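Phosphosugar isomerase (Escherichia coli O6:H1, PDB 5UQI) probably interconverts arabinose-5-phosphate and ribulose-5-phosphate as a sugar isomerase of the SIS family, and binds arabinose-5-phosphate. Local coordinates at residues G77-L85 / E105-M116; V88-N99 / M116-R125. All coordinates share one frame; numbering follows the deposited sequence.

Contact 1: residues G77-L85 / E105-M116; sequences GTEAVHGDL and EILATLPSLKKM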
loop_
_atom_site.group_PDB
_atom_site.type_symbol
_atom_site.label_atom_id
_atom_site.label_comp_id
_atom_site.label_asym_id
_atom_site.label_seq_id
_atom_site.Cartn_x
_atom_site.Cartn_y
_atom_site.Cartn_z
ATOM N N GLY A 77 -7.205 5.732 8.686
ATOM C CA GLY A 77 -8.267 4.769 9.100
ATOM C C GLY A 77 -9.088 5.249 10.299
ATOM O O GLY A 77 -10.308 5.032 10.379
ATOM N N THR A 78 -8.477 5.958 11.263
ATOM C CA THR A 78 -9.274 6.514 12.373
ATOM C C THR A 78 -10.070 7.694 11.939
ATOM O O THR A 78 -11.237 7.826 12.282
ATOM C CB THR A 78 -8.324 6.974 13.523
ATOM O OG1 THR A 78 -7.806 5.749 14.069
ATOM C CG2 THR A 78 -9.074 7.715 14.629
ATOM N N GLU A 79 -9.488 8.574 11.158
ATOM C CA GLU A 79 -10.310 9.677 10.679
ATOM C C GLU A 79 -11.515 9.195 9.831
ATOM O O GLU A 79 -12.587 9.816 9.892
ATOM C CB GLU A 79 -9.460 10.665 9.835
ATOM C CG GLU A 79 -8.279 11.253 10.694
ATOM C CD GLU A 79 -8.806 11.980 11.927
ATOM O OE1 GLU A 79 -9.824 12.760 11.748
ATOM O OE2 GLU A 79 -8.372 11.707 13.088
ATOM N N ALA A 80 -11.340 8.088 9.074
ATOM C CA ALA A 80 -12.432 7.537 8.304
ATOM C C ALA A 80 -13.660 7.292 9.176
ATOM O O ALA A 80 -14.754 7.619 8.772
ATOM C CB ALA A 80 -11.937 6.228 7.673
ATOM N N VAL A 81 -13.451 6.717 10.365
ATOM C CA VAL A 81 -14.654 6.320 11.173
ATOM C C VAL A 81 -15.158 7.509 12.002
ATOM O O VAL A 81 -16.126 7.402 12.760
ATOM C CB VAL A 81 -14.367 5.078 12.035
ATOM C CG1 VAL A 81 -14.054 3.891 11.131
ATOM C CG2 VAL A 81 -13.343 5.321 13.168
ATOM N N HIS A 82 -14.458 8.649 11.921
ATOM C CA HIS A 82 -14.901 9.918 12.496
ATOM C C HIS A 82 -15.375 10.890 11.424
ATOM O O HIS A 82 -15.341 12.092 11.650
ATOM C CB HIS A 82 -13.806 10.510 13.399
ATOM C CG HIS A 82 -13.526 9.648 14.582
ATOM N ND1 HIS A 82 -14.201 9.792 15.776
ATOM C CD2 HIS A 82 -12.670 8.619 14.758
ATOM C CE1 HIS A 82 -13.786 8.871 16.630
ATOM N NE2 HIS A 82 -12.891 8.117 16.028
ATOM N N GLY A 83 -15.835 10.382 10.290
ATOM C CA GLY A 83 -16.506 11.215 9.294
ATOM C C GLY A 83 -15.870 11.125 7.926
ATOM O O GLY A 83 -16.519 11.421 6.961
ATOM N N ASP A 84 -14.561 10.821 7.884
ATOM C CA ASP A 84 -13.861 10.937 6.582
ATOM C C ASP A 84 -14.256 9.858 5.610
ATOM O O ASP A 84 -13.894 9.942 4.421
ATOM C CB ASP A 84 -12.300 10.973 6.726
ATOM C CG ASP A 84 -11.765 12.275 7.328
ATOM O OD1 ASP A 84 -12.515 13.115 7.851
ATOM O OD2 ASP A 84 -10.497 12.456 7.290
ATOM N N LEU A 85 -15.001 8.820 6.054
ATOM C CA LEU A 85 -15.602 7.941 5.065
ATOM C C LEU A 85 -16.493 8.698 4.069
ATOM O O LEU A 85 -16.634 8.230 2.925
ATOM C CB LEU A 85 -16.469 6.912 5.837
ATOM C CG LEU A 85 -15.620 5.741 6.344
ATOM C CD1 LEU A 85 -16.473 5.067 7.438
ATOM C CD2 LEU A 85 -15.289 4.728 5.237
ATOM N N GLU A 105 -8.268 -0.582 14.029
ATOM C CA GLU A 105 -8.750 0.635 13.383
ATOM C C GLU A 105 -9.118 0.440 11.917
ATOM O O GLU A 105 -10.033 1.105 11.415
ATOM C CB GLU A 105 -7.652 1.749 13.507
ATOM C CG GLU A 105 -7.364 2.171 14.945
ATOM C CD GLU A 105 -6.207 1.409 15.575
ATOM O OE1 GLU A 105 -5.932 0.213 15.199
ATOM O OE2 GLU A 105 -5.625 1.945 16.526
ATOM N N ILE A 106 -8.433 -0.444 11.200
ATOM C CA ILE A 106 -8.727 -0.642 9.818
ATOM C C ILE A 106 -9.951 -1.539 9.679
ATOM O O ILE A 106 -10.791 -1.258 8.855
ATOM C CB ILE A 106 -7.510 -1.257 9.061
ATOM C CG1 ILE A 106 -6.272 -0.384 9.226
ATOM C CG2 ILE A 106 -7.828 -1.500 7.598
ATOM C CD1 ILE A 106 -6.481 1.006 8.570
ATOM N N LEU A 107 -10.034 -2.565 10.518
ATOM C CA LEU A 107 -11.265 -3.404 10.394
ATOM C C LEU A 107 -12.523 -2.605 10.725
ATOM O O LEU A 107 -13.607 -2.967 10.220
ATOM C CB LEU A 107 -11.216 -4.576 11.337
ATOM C CG LEU A 107 -10.001 -5.441 11.144
ATOM C CD1 LEU A 107 -9.929 -6.577 12.167
ATOM C CD2 LEU A 107 -9.872 -6.079 9.781
ATOM N N ALA A 108 -12.406 -1.595 11.608
ATOM C CA ALA A 108 -13.545 -0.752 11.972
ATOM C C ALA A 108 -14.155 0.005 10.818
ATOM O O ALA A 108 -15.320 0.417 10.885
ATOM C CB ALA A 108 -13.126 0.239 13.050
ATOM N N THR A 109 -13.397 0.199 9.722
ATOM C CA THR A 109 -13.963 0.840 8.587
ATOM C C THR A 109 -14.885 -0.035 7.731
ATOM O O THR A 109 -15.591 0.437 6.825
ATOM C CB THR A 109 -12.885 1.362 7.597
ATOM O OG1 THR A 109 -12.222 0.284 6.952
ATOM C CG2 THR A 109 -11.869 2.312 8.272
ATOM N N LEU A 110 -14.780 -1.366 7.946
ATOM C CA LEU A 110 -15.355 -2.296 6.949
ATOM C C LEU A 110 -16.918 -2.368 6.884
ATOM O O LEU A 110 -17.462 -2.357 5.801
ATOM C CB LEU A 110 -14.770 -3.702 7.122
ATOM C CG LEU A 110 -13.270 -3.756 6.816
ATOM C CD1 LEU A 110 -12.783 -5.106 7.225
ATOM C CD2 LEU A 110 -13.026 -3.542 5.334
ATOM N N PRO A 111 -17.598 -2.381 8.050
ATOM C CA PRO A 111 -19.075 -2.386 7.900
ATOM C C PRO A 111 -19.644 -1.230 7.087
ATOM O O PRO A 111 -20.475 -1.449 6.178
ATOM C CB PRO A 111 -19.557 -2.370 9.344
ATOM C CG PRO A 111 -18.460 -2.992 10.151
ATOM C CD PRO A 111 -17.194 -2.457 9.455
ATOM N N SER A 112 -19.115 0.016 7.320
ATOM C CA SER A 112 -19.573 1.090 6.522
ATOM C C SER A 112 -19.164 0.936 5.066
ATOM O O SER A 112 -19.926 1.222 4.188
ATOM C CB SER A 112 -19.061 2.465 7.055
ATOM O OG SER A 112 -19.610 2.728 8.365
ATOM N N LEU A 113 -17.905 0.535 4.812
ATOM C CA LEU A 113 -17.495 0.431 3.425
ATOM C C LEU A 113 -18.288 -0.657 2.642
ATOM O O LEU A 113 -18.539 -0.474 1.456
ATOM C CB LEU A 113 -15.992 0.097 3.349
ATOM C CG LEU A 113 -15.088 1.316 3.565
ATOM C CD1 LEU A 113 -13.622 0.845 3.769
ATOM C CD2 LEU A 113 -15.268 2.302 2.399
ATOM N N LYS A 114 -18.701 -1.716 3.361
ATOM C CA LYS A 114 -19.593 -2.713 2.742
ATOM C C LYS A 114 -20.974 -2.123 2.370
ATOM O O LYS A 114 -21.442 -2.322 1.230
ATOM C CB LYS A 114 -19.756 -3.911 3.708
ATOM C CG LYS A 114 -18.531 -4.772 3.811
ATOM C CD LYS A 114 -18.268 -5.430 2.476
ATOM C CE LYS A 114 -17.095 -6.353 2.644
ATOM N NZ LYS A 114 -16.870 -7.132 1.411
ATOM N N LYS A 115 -21.561 -1.324 3.264
ATOM C CA LYS A 115 -22.789 -0.585 2.946
ATOM C C LYS A 115 -22.649 0.394 1.818
ATOM O O LYS A 115 -23.553 0.570 1.020
ATOM C CB LYS A 115 -23.432 0.081 4.161
ATOM C CG LYS A 115 -23.769 -0.866 5.316
ATOM C CD LYS A 115 -24.554 -0.075 6.356
ATOM C CE LYS A 115 -24.433 -0.671 7.750
ATOM N NZ LYS A 115 -25.245 -1.914 7.856
ATOM N N MET A 116 -21.480 1.034 1.709
ATOM C CA MET A 116 -21.260 2.045 0.701
ATOM C C MET A 116 -21.062 1.421 -0.660
ATOM O O MET A 116 -21.376 2.042 -1.681
ATOM C CB MET A 116 -20.007 2.862 1.111
ATOM C CG MET A 116 -20.353 3.737 2.303
ATOM S SD MET A 116 -18.857 4.375 3.123
ATOM C CE MET A 116 -18.180 5.456 1.827
HETATM O O HOH W 1 -10.896 3.222 12.565
#
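V81 CG1 lies 3.7 Å from the backbone O of A108, and no aromatic ring takes part across this interface; the imidazole of H82 stays with its own helix, where T78 C lies at its edge and in its plane. V81 CG1 also touches the methyl of T109, a residue turned so that its two branches do different work. With chi1 at 69°, T109 OG1 sits between the backbone N and the carbonyl carbon and donates to I106 O at 2.8 Å in the carbonyl plane. I106 O accepts T109 N as well, and both bonds hold the chain between helices 104-107 and 110-116, while T109 CG2 reaches across to G77 O (3.8 Å) and A80 CB. Having no side chain, G77 takes I106 CD1 against its backbone. Water 1 bridges the segments by donating to G77 O and, at 2.6 Å, to E105 O; no direct hydrogen bond joins them. Farther along, L85 forks: CD1 lies on S112 CB at 3.7 Å, and CD2 meets L113 CD2, also at 3.7 Å. The bend of M116 at chi3 (66°) brings its CE to L85 O, 3.4 Å away. G83, of positive phi, is the C-prime residue of a Schellman motif, two residues ahead of L85. This is helix-against-helix packing on one side of the parallel alpha/beta sheet of the SIS domain, with the I106 side chain about 5 Å from arabinose-5-phosphate. A80 packs on V75 of strand 72-76, I106, T109 and L113 lean on L96 of strand 93-97, and L107 and L110 pack on helix 130-134.

Contact 2: residues V88-N99 / M116-R125; sequences VAKDDVVILISN and MGNYLISFTR. With A5P (arabinose-5-phosphate), chain B.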
loop_
_atom_site.group_PDB
_atom_site.type_symbol
_atom_site.label_atom_id
_atom_site.label_comp_id
_atom_site.label_asym_id
_atom_site.label_seq_id
_atom_site.Cartn_x
_atom_site.Cartn_y
_atom_site.Cartn_z
ATOM N N VAL A 88 -15.269 9.267 0.429
ATOM C CA VAL A 88 -15.277 8.115 -0.509
ATOM C C VAL A 88 -16.663 8.088 -1.150
ATOM O O VAL A 88 -17.664 8.019 -0.444
ATOM C CB VAL A 88 -15.025 6.786 0.256
ATOM C CG1 VAL A 88 -15.093 5.583 -0.698
ATOM C CG2 VAL A 88 -13.677 6.850 0.981
ATOM N N ALA A 89 -16.688 8.207 -2.464
ATOM C CA ALA A 89 -17.965 8.218 -3.212
ATOM C C ALA A 89 -18.064 7.057 -4.188
ATOM O O ALA A 89 -17.131 6.332 -4.364
ATOM C CB ALA A 89 -18.141 9.545 -3.918
ATOM N N LYS A 90 -19.228 6.895 -4.826
ATOM C CA LYS A 90 -19.548 5.608 -5.475
ATOM C C LYS A 90 -18.507 4.965 -6.410
ATOM O O LYS A 90 -18.302 3.738 -6.339
ATOM C CB LYS A 90 -20.915 5.694 -6.188
ATOM C CG LYS A 90 -21.032 6.756 -7.263
ATOM C CD LYS A 90 -22.234 6.518 -8.187
ATOM C CE LYS A 90 -23.475 7.231 -7.683
ATOM N NZ LYS A 90 -24.559 7.223 -8.707
ATOM N N ASP A 91 -17.883 5.779 -7.258
ATOM C CA ASP A 91 -16.915 5.303 -8.274
ATOM C C ASP A 91 -15.489 5.085 -7.723
ATOM O O ASP A 91 -14.613 4.592 -8.456
ATOM C CB ASP A 91 -16.788 6.311 -9.419
ATOM C CG ASP A 91 -18.091 6.460 -10.241
ATOM O OD1 ASP A 91 -18.764 5.446 -10.475
ATOM O OD2 ASP A 91 -18.401 7.598 -10.636
ATOM N N ASP A 92 -15.249 5.469 -6.456
ATOM C CA ASP A 92 -13.880 5.344 -5.939
ATOM C C ASP A 92 -13.557 3.920 -5.597
ATOM O O ASP A 92 -14.457 3.134 -5.272
ATOM C CB ASP A 92 -13.729 6.182 -4.669
ATOM C CG ASP A 92 -13.896 7.707 -4.919
ATOM O OD1 ASP A 92 -13.774 8.204 -6.074
ATOM O OD2 ASP A 92 -14.277 8.427 -3.955
ATOM N N VAL A 93 -12.287 3.560 -5.746
ATOM C CA VAL A 93 -11.807 2.219 -5.385
ATOM C C VAL A 93 -10.952 2.413 -4.168
ATOM O O VAL A 93 -10.158 3.360 -4.183
ATOM C CB VAL A 93 -11.009 1.570 -6.538
ATOM C CG1 VAL A 93 -10.258 0.298 -6.109
ATOM C CG2 VAL A 93 -11.980 1.381 -7.723
ATOM N N VAL A 94 -11.048 1.525 -3.183
ATOM C CA VAL A 94 -10.378 1.700 -1.866
ATOM C C VAL A 94 -9.292 0.655 -1.739
ATOM O O VAL A 94 -9.548 -0.566 -1.938
ATOM C CB VAL A 94 -11.411 1.624 -0.703
ATOM C CG1 VAL A 94 -10.713 1.793 0.631
ATOM C CG2 VAL A 94 -12.497 2.663 -0.852
ATOM N N ILE A 95 -8.062 1.090 -1.387
ATOM C CA ILE A 95 -7.009 0.156 -1.062
ATOM C C ILE A 95 -6.740 0.311 0.416
ATOM O O ILE A 95 -6.350 1.399 0.868
ATOM C CB ILE A 95 -5.697 0.435 -1.849
ATOM C CG1 ILE A 95 -5.945 0.259 -3.371
ATOM C CG2 ILE A 95 -4.578 -0.427 -1.361
ATOM C CD1 ILE A 95 -4.733 0.587 -4.271
ATOM N N LEU A 96 -6.932 -0.740 1.189
ATOM C CA LEU A 96 -6.661 -0.670 2.618
ATOM C C LEU A 96 -5.357 -1.405 2.910
ATOM O O LEU A 96 -5.165 -2.567 2.523
ATOM C CB LEU A 96 -7.773 -1.361 3.423
ATOM C CG LEU A 96 -9.131 -0.682 3.198
ATOM C CD1 LEU A 96 -10.044 -1.505 2.246
ATOM C CD2 LEU A 96 -9.841 -0.381 4.516
ATOM N N ILE A 97 -4.407 -0.741 3.581
ATOM C CA ILE A 97 -3.076 -1.292 3.834
ATOM C C ILE A 97 -2.924 -1.606 5.286
ATOM O O ILE A 97 -3.119 -0.740 6.148
ATOM C CB ILE A 97 -1.949 -0.285 3.381
ATOM C CG1 ILE A 97 -2.079 0.008 1.894
ATOM C CG2 ILE A 97 -0.584 -0.927 3.735
ATOM C CD1 ILE A 97 -0.932 0.934 1.395
ATOM N N SER A 98 -2.653 -2.871 5.576
ATOM C CA SER A 98 -2.389 -3.293 6.950
ATOM C C SER A 98 -1.489 -4.528 6.900
ATOM O O SER A 98 -1.872 -5.548 6.317
ATOM C CB SER A 98 -3.710 -3.685 7.644
ATOM O OG SER A 98 -3.490 -4.332 8.907
ATOM N N ASN A 99 -0.299 -4.443 7.482
ATOM C CA ASN A 99 0.619 -5.574 7.340
ATOM C C ASN A 99 -0.008 -6.843 7.960
ATOM O O ASN A 99 -0.071 -7.914 7.309
ATOM C CB ASN A 99 1.987 -5.236 7.925
ATOM C CG ASN A 99 2.950 -6.433 7.863
ATOM O OD1 ASN A 99 3.402 -6.900 8.903
ATOM N ND2 ASN A 99 3.193 -6.970 6.673
ATOM N N MET A 116 -21.480 1.034 1.709
ATOM C CA MET A 116 -21.260 2.045 0.701
ATOM C C MET A 116 -21.062 1.421 -0.660
ATOM O O MET A 116 -21.376 2.042 -1.681
ATOM C CB MET A 116 -20.007 2.862 1.111
ATOM C CG MET A 116 -20.353 3.737 2.303
ATOM S SD MET A 116 -18.857 4.375 3.123
ATOM C CE MET A 116 -18.180 5.456 1.827
ATOM N N GLY A 117 -20.556 0.184 -0.673
ATOM C CA GLY A 117 -20.500 -0.615 -1.916
ATOM C C GLY A 117 -19.247 -0.519 -2.737
ATOM O O GLY A 117 -19.103 -1.189 -3.742
ATOM N N ASN A 118 -18.310 0.332 -2.338
ATOM C CA ASN A 118 -17.100 0.387 -3.131
ATOM C C ASN A 118 -16.296 -0.907 -3.258
ATOM O O ASN A 118 -16.249 -1.715 -2.309
ATOM C CB ASN A 118 -16.191 1.448 -2.506
ATOM C CG ASN A 118 -16.874 2.793 -2.384
ATOM O OD1 ASN A 118 -17.638 3.051 -1.425
ATOM N ND2 ASN A 118 -16.581 3.651 -3.322
ATOM N N TYR A 119 -15.564 -1.046 -4.357
ATOM C CA TYR A 119 -14.657 -2.161 -4.532
ATOM C C TYR A 119 -13.461 -1.983 -3.600
ATOM O O TYR A 119 -12.888 -0.866 -3.558
ATOM C CB TYR A 119 -14.186 -2.155 -5.986
ATOM C CG TYR A 119 -13.534 -3.444 -6.374
ATOM C CD1 TYR A 119 -12.217 -3.704 -6.122
ATOM C CD2 TYR A 119 -14.284 -4.474 -6.963
ATOM C CE1 TYR A 119 -11.604 -4.907 -6.439
ATOM C CE2 TYR A 119 -13.674 -5.668 -7.271
ATOM C CZ TYR A 119 -12.345 -5.892 -7.041
ATOM O OH TYR A 119 -11.720 -7.100 -7.368
ATOM N N LEU A 120 -13.195 -3.001 -2.796
ATOM C CA LEU A 120 -12.170 -2.943 -1.731
ATOM C C LEU A 120 -11.018 -3.839 -2.085
ATOM O O LEU A 120 -11.175 -5.011 -2.348
ATOM C CB LEU A 120 -12.737 -3.344 -0.354
ATOM C CG LEU A 120 -14.025 -2.627 0.067
ATOM C CD1 LEU A 120 -14.410 -3.238 1.437
ATOM C CD2 LEU A 120 -13.859 -1.080 0.094
ATOM N N ILE A 121 -9.785 -3.297 -1.987
ATOM C CA ILE A 121 -8.563 -4.039 -2.208
ATOM C C ILE A 121 -7.785 -3.994 -0.903
ATOM O O ILE A 121 -7.742 -2.941 -0.273
ATOM C CB ILE A 121 -7.727 -3.304 -3.309
ATOM C CG1 ILE A 121 -8.513 -3.395 -4.639
ATOM C CG2 ILE A 121 -6.334 -3.920 -3.456
ATOM C CD1 ILE A 121 -7.910 -2.452 -5.674
ATOM N N SER A 122 -7.184 -5.092 -0.490
ATOM C CA SER A 122 -6.326 -5.081 0.679
ATOM C C SER A 122 -4.884 -5.390 0.306
ATOM O O SER A 122 -4.623 -6.189 -0.584
ATOM C CB SER A 122 -6.768 -6.046 1.798
ATOM O OG SER A 122 -6.748 -7.427 1.255
ATOM N N PHE A 123 -3.927 -4.716 0.974
ATOM C CA PHE A 123 -2.543 -5.130 0.918
ATOM C C PHE A 123 -2.171 -5.597 2.303
ATOM O O PHE A 123 -2.096 -4.765 3.259
ATOM C CB PHE A 123 -1.648 -3.879 0.613
ATOM C CG PHE A 123 -1.666 -3.341 -0.825
ATOM C CD1 PHE A 123 -2.561 -3.751 -1.812
ATOM C CD2 PHE A 123 -0.784 -2.268 -1.156
ATOM C CE1 PHE A 123 -2.517 -3.231 -3.095
ATOM C CE2 PHE A 123 -0.781 -1.713 -2.437
ATOM C CZ PHE A 123 -1.613 -2.202 -3.417
ATOM N N THR A 124 -1.913 -6.909 2.505
ATOM C CA THR A 124 -1.601 -7.491 3.819
ATOM C C THR A 124 -0.599 -8.609 3.613
ATOM O O THR A 124 -0.398 -9.012 2.460
ATOM C CB THR A 124 -2.844 -8.064 4.571
ATOM O OG1 THR A 124 -3.206 -9.358 4.022
ATOM C CG2 THR A 124 -4.089 -7.111 4.473
ATOM N N ARG A 125 -0.102 -9.138 4.711
ATOM C CA ARG A 125 0.861 -10.212 4.615
ATOM C C ARG A 125 0.180 -11.557 4.397
ATOM O O ARG A 125 0.911 -12.558 4.257
ATOM C CB ARG A 125 1.737 -10.212 5.862
ATOM C CG ARG A 125 1.148 -10.829 7.081
ATOM C CD ARG A 125 2.104 -10.667 8.273
ATOM N NE ARG A 125 1.361 -11.017 9.455
ATOM C CZ ARG A 125 1.547 -10.506 10.674
ATOM N NH1 ARG A 125 2.464 -9.561 10.874
ATOM N NH2 ARG A 125 0.780 -10.920 11.691
HETATM C C1 A5P B . 3.201 0.060 14.436
HETATM O O1 A5P B . 4.210 -0.423 14.131
HETATM C C2 A5P B . 2.510 0.833 13.409
HETATM O O2 A5P B . 3.244 1.895 12.888
HETATM C C3 A5P B . 2.105 -0.208 12.457
HETATM O O3 A5P B . 2.322 0.137 11.083
HETATM C C4 A5P B . 0.674 -0.157 12.924
HETATM O O4 A5P B . 0.545 -0.820 14.170
HETATM C C5 A5P B . -0.282 -0.745 11.932
HETATM O O5 A5P B . -0.008 -2.090 11.805
HETATM P P A5P B . -0.583 -2.765 10.477
HETATM O O1P A5P B . 0.320 -2.413 9.281
HETATM O O2P A5P B . -0.492 -4.336 10.855
HETATM O O3P A5P B . -1.898 -2.216 10.239
HETATM O O HOH W 2 -18.970 5.322 -1.699
HETATM O O HOH W 3 -19.848 2.039 -4.564
HETATM O O HOH W 4 -15.708 1.012 -6.408
#
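N118 ND2 is held by two backbone carbonyls, A89 O and D92 O, each 2.9 Å away and close to its amide plane. Both N-H groups are thereby used, and the amide cannot readily rotate. D92 N reaches A89 O from the opposite face, while water 2 links N118 OD1 to V88 O. The turn A89-D92 before strand 93-97 is thus tied to the residues leading into strand 120-124. Beyond it V94, L96 and S98 form a parallel ladder with Y119, I121 and F123; its shortest bond runs from I121 N to V94 O, 2.7 Å. I95 CG2, set anti to the backbone N by a chi1 of -63°, lies over one face of the F123 ring in a CH-pi contact, 3.8 Å from the centroid. On the other side of the sheet L120 CD2 packs on V94 CB. The C-terminal strand ends carry the phosphosugar pocket of this SIS domain: N99 N bonds phosphate O1P at 2.8 Å. S98 OG bonds O3P at 3.0 Å and also G101 and T103; K53, S54, S100 and T103 bond the ligand too. The pair is central in the parallel sheet, between strands 46-50 and 137-140, with helix 32-41 over I95 and I121.

How the contacts relate
Contact 2 is buried in the parallel sheet, whereas contact 1 is partly exposed and joins helices packed beside it. The chain passes from strand 93-97 through helices 104-107 and 110-116 to strand 120-124, so segment 105-116 makes up most of the helical connection in the beta-alpha-beta crossover whose strands pair in contact 2. The two contacts touch directly: T109 OG1 comes within 3.5 Å of L96 CD2, and L113 CB meets L120 CD2. M116 serves both. Their chemistry differs accordingly: backbone hydrogen bonds and phosphate binding in 88-99 / 116-125, aliphatic packing and one bridging water in 77-85 / 105-116.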